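Local coordinates for protein phenylalanine--tRNA ligase beta subunit (Bacteroides fragilis, PDB 3IG2) that forms, with the alpha subunit, the tetramer that charges tRNA(Phe) with phenylalanine using ATP, this chain being the catalytic-like core domain of the beta subunit, at residues Y138-Y143 and Y203-N208; V160-D165 and T170-N175. All coordinates share one frame; numbering follows the deposited sequence.

Contact 1 (Y138-Y143 and Y203-N208); sequences YELKAY and YYADLN
L140 of helix 134-150 reaches onto strand 200-207 and makes every close contact between the two segments. The work is done by one methyl, CD2. CG stands anti to the backbone N (chi1 -174°), which swings the branched end out from the helix toward the strand.

The first kind of contact is methyl against backbone. L140 CD2 lies 3.5 Å from Y204 N and 3.7 Å from Y203 C, so it rests on the peptide that joins Y203 to Y204. L140 CD2 is also 3.5 Å from Y204 O, beside the next peptide. The second kind is methyl against side chain. L140 CD2 meets Y203 CB at 3.8 Å and A205 CB at 4.1 Å. These two residues lie two apart on the strand, and both start toward the helix. The methyl settles between their beta carbons, above the backbone of Y204, whose own side chain starts away from the helix.

The polar end of Y203 is bonded outside the contact. Its ring leaves the contact after CB, and its hydroxyl is hydrogen-bonded to E201, with a weak bond to S136 near the start of the same helix. The strand's backbone bonds are made with its sheet neighbours.

The short axes approach to 9.1 Å and run at 34° to each other. The helix lies across one face of the sheet, inclined to the strand, in a domain of the class II synthetase clan. Strand 200-207 lies between strands 109-121 and 181-188. V119 and F185 from these two strands also touch L140. Further along the helix, V144 packs on A205, while I147 and F148 pack on L207. On the other face, Y204 meets W118, T64 and L65.

Contact 2 (V160-D165 and T170-N175); sequences VGNLSD and TALTVN
L163, V160 and T173 bury the most surface in this antiparallel pairing of strands 159-163 and 171-175, which form a beta hairpin.

L163 faces A171 in a hydrogen-bonded pair. L163 N gives a bond to A171 O at 2.9 Å, arriving above the carbonyl plane. The return bond from A171 N to L163 O is weak. The side chain of L163 lies on the same face as A171 and T173. Its CB is 3.9 Å from A171 CB. Its CD1 is 3.9 Å from T173 CG2, and the two side chains cross at about a right angle.

T173 faces G161 in the other hydrogen-bonded pair. T173 N bonds G161 O almost straight (167°), and G161 N bonds T173 O. With chi1 at 60°, T173 OG1 sits between its own backbone N and carbonyl carbon. There it receives a straighter bond, 3.0 Å long, from N175 ND2 and a weak one from G161 N. T173 OG1 lies close over the backbone of G161, 3.4 Å from G161 CA.

V160 lies on the opposite face, in a non-hydrogen-bonded pair with V174. Its CG1 meets L172 CD2 at 3.9 Å, and its CA makes a CH...O contact of 3.1 Å to T173 O.

Small apolar patches line the two faces. The two G161-T173 backbone bonds hold that end of the pairing well. N175 holds the T173 hydroxyl and also bonds V159 O on the other strand; the hydroxyl itself adds only a weak bond to G161 N. The L163-A171 pair is bent on one side and weak on the other, which suggests a less regular pairing towards the turn.

Contact 1 is core and contact 2 lies partly at the surface. In contact 1 a helix packs on an inner strand, all touching residues are buried, and the joining is apolar. In contact 2 the outermost strand within the chain is bonded to its neighbour, and backbone hydrogen bonds carry the joining. Both reach the same mixed sheet, with strand 181-188 between their strands. Helix 134-150 ties them together: it carries L140 of contact 1, and its V137 and F148 also touch L172 and V174 of contact 2. The centres are 11 Å apart, and the two contacts do not touch.

Contact 1 (Y138-Y143 and Y203-N208)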
loop_
_atom_site.group_PDB
_atom_site.type_symbol
_atom_site.label_atom_id
_atom_site.label_comp_id
_atom_site.label_asym_id
_atom_site.label_seq_id
_atom_site.Cartn_x
_atom_site.Cartn_y
_atom_site.Cartn_z
ATOM N N TYR B 138 16.143 -12.316 8.026
ATOM C CA TYR B 138 14.713 -12.353 8.548
ATOM C C TYR B 138 13.758 -11.612 7.572
ATOM O O TYR B 138 12.574 -12.052 7.667
ATOM C CB TYR B 138 14.575 -11.812 10.006
ATOM N N GLU B 139 14.220 -10.459 6.902
ATOM C CA GLU B 139 13.426 -9.715 5.974
ATOM C C GLU B 139 13.245 -10.491 4.662
ATOM O O GLU B 139 12.140 -10.558 4.052
ATOM C CB GLU B 139 14.070 -8.323 5.613
ATOM C CG GLU B 139 13.422 -7.536 4.540
ATOM C CD GLU B 139 11.933 -7.240 4.798
ATOM O OE1 GLU B 139 11.055 -7.817 4.122
ATOM O OE2 GLU B 139 11.643 -6.456 5.679
ATOM N N LEU B 140 14.327 -11.113 4.211
ATOM C CA LEU B 140 14.308 -11.895 2.985
ATOM C C LEU B 140 13.524 -13.223 3.195
ATOM O O LEU B 140 12.811 -13.819 2.267
ATOM C CB LEU B 140 15.743 -12.202 2.472
ATOM C CG LEU B 140 15.820 -12.915 1.100
ATOM C CD1 LEU B 140 15.226 -12.033 0.133
ATOM C CD2 LEU B 140 17.256 -13.251 0.653
ATOM N N LYS B 141 13.668 -13.759 4.421
ATOM C CA LYS B 141 12.941 -14.979 4.863
ATOM C C LYS B 141 11.407 -14.869 4.586
ATOM O O LYS B 141 10.740 -15.861 4.140
ATOM C CB LYS B 141 13.177 -15.139 6.399
ATOM C CG LYS B 141 12.859 -16.576 6.893
ATOM C CD LYS B 141 13.091 -16.661 8.409
ATOM C CE LYS B 141 12.869 -18.070 8.951
ATOM N NZ LYS B 141 11.418 -18.384 9.095
ATOM N N ALA B 142 10.866 -13.653 4.847
ATOM C CA ALA B 142 9.399 -13.398 4.654
ATOM C C ALA B 142 8.948 -13.587 3.165
ATOM O O ALA B 142 7.866 -14.075 2.834
ATOM C CB ALA B 142 8.947 -11.982 5.228
ATOM N N TYR B 143 9.771 -13.012 2.223
ATOM C CA TYR B 143 9.434 -13.153 0.802
ATOM C C TYR B 143 9.471 -14.638 0.414
ATOM O O TYR B 143 8.609 -15.134 -0.313
ATOM C CB TYR B 143 10.364 -12.308 -0.100
ATOM C CG TYR B 143 10.314 -10.795 0.116
ATOM C CD1 TYR B 143 9.170 -10.056 -0.210
ATOM C CD2 TYR B 143 11.425 -10.105 0.623
ATOM C CE1 TYR B 143 9.135 -8.668 -0.013
ATOM C CE2 TYR B 143 11.396 -8.724 0.824
ATOM C CZ TYR B 143 10.256 -8.015 0.498
ATOM O OH TYR B 143 10.256 -6.653 0.697
ATOM N N TYR B 203 20.869 -9.220 -0.550
ATOM C CA TYR B 203 20.294 -10.416 0.065
ATOM C C TYR B 203 19.737 -11.181 -1.106
ATOM O O TYR B 203 19.026 -10.616 -1.936
ATOM C CB TYR B 203 19.228 -10.035 1.103
ATOM C CG TYR B 203 19.722 -8.874 1.913
ATOM C CD1 TYR B 203 19.012 -7.682 1.975
ATOM C CD2 TYR B 203 20.967 -8.937 2.552
ATOM C CE1 TYR B 203 19.508 -6.597 2.678
ATOM C CE2 TYR B 203 21.463 -7.863 3.258
ATOM C CZ TYR B 203 20.730 -6.702 3.315
ATOM O OH TYR B 203 21.239 -5.648 4.004
ATOM N N TYR B 204 20.123 -12.451 -1.192
ATOM C CA TYR B 204 19.904 -13.255 -2.375
ATOM C C TYR B 204 19.265 -14.570 -1.989
ATOM O O TYR B 204 19.696 -15.211 -1.022
ATOM C CB TYR B 204 21.257 -13.521 -3.084
ATOM C CG TYR B 204 21.205 -14.560 -4.165
ATOM C CD1 TYR B 204 20.511 -14.321 -5.353
ATOM C CD2 TYR B 204 21.864 -15.781 -4.018
ATOM C CE1 TYR B 204 20.459 -15.262 -6.338
ATOM C CE2 TYR B 204 21.827 -16.736 -5.015
ATOM C CZ TYR B 204 21.108 -16.479 -6.173
ATOM O OH TYR B 204 21.075 -17.415 -7.187
ATOM N N ALA B 205 18.266 -14.979 -2.760
ATOM C CA ALA B 205 17.622 -16.294 -2.571
ATOM C C ALA B 205 17.661 -17.086 -3.868
ATOM O O ALA B 205 17.459 -16.522 -4.954
ATOM C CB ALA B 205 16.144 -16.130 -2.072
ATOM N N ASP B 206 17.921 -18.380 -3.761
ATOM C CA ASP B 206 17.867 -19.265 -4.924
ATOM C C ASP B 206 16.880 -20.360 -4.561
ATOM O O ASP B 206 17.123 -21.150 -3.660
ATOM C CB ASP B 206 19.258 -19.832 -5.216
ATOM C CG ASP B 206 19.278 -20.911 -6.313
ATOM O OD1 ASP B 206 18.259 -21.270 -6.921
ATOM O OD2 ASP B 206 20.363 -21.435 -6.583
ATOM N N LEU B 207 15.752 -20.402 -5.249
ATOM C CA LEU B 207 14.780 -21.477 -5.010
ATOM C C LEU B 207 14.855 -22.442 -6.177
ATOM O O LEU B 207 14.809 -22.021 -7.349
ATOM C CB LEU B 207 13.366 -20.936 -4.889
ATOM C CG LEU B 207 12.948 -20.210 -3.606
ATOM C CD1 LEU B 207 13.825 -18.988 -3.315
ATOM C CD2 LEU B 207 11.469 -19.847 -3.672
ATOM N N ASN B 208 14.977 -23.722 -5.847
ATOM C CA ASN B 208 15.021 -24.801 -6.823
ATOM C C ASN B 208 13.599 -25.160 -7.225
ATOM O O ASN B 208 12.974 -26.068 -6.675
ATOM C CB ASN B 208 15.816 -25.999 -6.261
ATOM C CG ASN B 208 17.172 -25.571 -5.683
ATOM O OD1 ASN B 208 18.164 -25.399 -6.407
ATOM N ND2 ASN B 208 17.214 -25.380 -4.371
#

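Contact 2 (V160-D165 and T170-N175)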
loop_
_atom_site.group_PDB
_atom_site.type_symbol
_atom_site.label_atom_id
_atom_site.label_comp_id
_atom_site.label_asym_id
_atom_site.label_seq_id
_atom_site.Cartn_x
_atom_site.Cartn_y
_atom_site.Cartn_z
ATOM N N VAL B 160 15.535 -26.691 8.106
ATOM C CA VAL B 160 16.259 -25.472 7.839
ATOM C C VAL B 160 17.645 -25.551 8.446
ATOM O O VAL B 160 17.782 -25.773 9.633
ATOM C CB VAL B 160 15.506 -24.256 8.384
ATOM C CG1 VAL B 160 16.291 -22.958 8.112
ATOM C CG2 VAL B 160 14.113 -24.178 7.775
ATOM N N GLY B 161 18.672 -25.377 7.628
ATOM C CA GLY B 161 20.061 -25.548 8.070
ATOM C C GLY B 161 20.779 -24.218 7.997
ATOM O O GLY B 161 20.340 -23.296 7.307
ATOM N N ASN B 162 21.887 -24.104 8.712
ATOM C CA ASN B 162 22.688 -22.907 8.610
ATOM C C ASN B 162 23.775 -23.075 7.556
ATOM O O ASN B 162 24.208 -24.184 7.281
ATOM C CB ASN B 162 23.232 -22.499 9.987
ATOM C CG ASN B 162 22.127 -22.028 10.908
ATOM O OD1 ASN B 162 22.036 -20.853 11.217
ATOM N ND2 ASN B 162 21.254 -22.940 11.313
ATOM N N LEU B 163 24.191 -21.972 6.947
ATOM C CA LEU B 163 25.163 -22.041 5.861
ATOM C C LEU B 163 25.996 -20.772 5.827
ATOM O O LEU B 163 25.482 -19.668 6.050
ATOM C CB LEU B 163 24.448 -22.227 4.517
ATOM C CG LEU B 163 25.066 -22.877 3.267
ATOM C CD1 LEU B 163 24.524 -22.163 2.047
ATOM C CD2 LEU B 163 26.600 -22.913 3.177
ATOM N N SER B 164 27.277 -20.954 5.538
ATOM C CA SER B 164 28.213 -19.869 5.270
ATOM C C SER B 164 29.202 -20.423 4.262
ATOM O O SER B 164 29.793 -21.461 4.511
ATOM C CB SER B 164 28.950 -19.497 6.549
ATOM O OG SER B 164 29.800 -18.393 6.333
ATOM N N ASP B 165 29.376 -19.764 3.124
ATOM C CA ASP B 165 30.293 -20.278 2.078
ATOM C C ASP B 165 30.857 -19.128 1.246
ATOM O O ASP B 165 30.699 -17.982 1.637
ATOM C CB ASP B 165 29.589 -21.314 1.185
ATOM C CG ASP B 165 28.461 -20.723 0.349
ATOM O OD1 ASP B 165 28.235 -19.486 0.370
ATOM O OD2 ASP B 165 27.791 -21.523 -0.333
ATOM N N THR B 170 26.282 -15.133 5.737
ATOM C CA THR B 170 25.268 -15.747 6.608
ATOM C C THR B 170 24.090 -16.217 5.730
ATOM O O THR B 170 23.579 -15.448 4.901
ATOM C CB THR B 170 24.763 -14.735 7.650
ATOM O OG1 THR B 170 25.884 -14.167 8.345
ATOM C CG2 THR B 170 23.839 -15.388 8.669
ATOM N N ALA B 171 23.649 -17.464 5.927
ATOM C CA ALA B 171 22.605 -18.027 5.079
ATOM C C ALA B 171 21.810 -19.125 5.732
ATOM O O ALA B 171 22.277 -19.750 6.668
ATOM C CB ALA B 171 23.206 -18.552 3.786
ATOM N N LEU B 172 20.630 -19.385 5.180
ATOM C CA LEU B 172 19.812 -20.531 5.568
ATOM C C LEU B 172 19.563 -21.418 4.372
ATOM O O LEU B 172 19.390 -20.928 3.254
ATOM C CB LEU B 172 18.466 -20.078 6.141
ATOM C CG LEU B 172 18.506 -19.355 7.488
ATOM C CD1 LEU B 172 17.114 -18.861 7.904
ATOM C CD2 LEU B 172 19.115 -20.251 8.568
ATOM N N THR B 173 19.543 -22.724 4.610
ATOM C CA THR B 173 19.109 -23.672 3.576
ATOM C C THR B 173 17.759 -24.242 3.972
ATOM O O THR B 173 17.479 -24.421 5.167
ATOM C CB THR B 173 20.084 -24.835 3.406
ATOM O OG1 THR B 173 20.196 -25.547 4.652
ATOM C CG2 THR B 173 21.453 -24.315 2.995
ATOM N N VAL B 174 16.942 -24.535 2.970
ATOM C CA VAL B 174 15.656 -25.133 3.197
ATOM C C VAL B 174 15.679 -26.440 2.445
ATOM O O VAL B 174 16.018 -26.460 1.263
ATOM C CB VAL B 174 14.503 -24.247 2.709
ATOM C CG1 VAL B 174 13.172 -24.940 2.944
ATOM C CG2 VAL B 174 14.531 -22.889 3.450
ATOM N N ASN B 175 15.346 -27.529 3.147
ATOM C CA ASN B 175 15.492 -28.887 2.617
ATOM C C ASN B 175 14.283 -29.741 2.928
ATOM O O ASN B 175 13.564 -29.455 3.871
ATOM C CB ASN B 175 16.746 -29.529 3.217
ATOM C CG ASN B 175 17.967 -28.626 3.107
ATOM O OD1 ASN B 175 18.785 -28.806 2.221
ATOM N ND2 ASN B 175 18.086 -27.642 4.016
#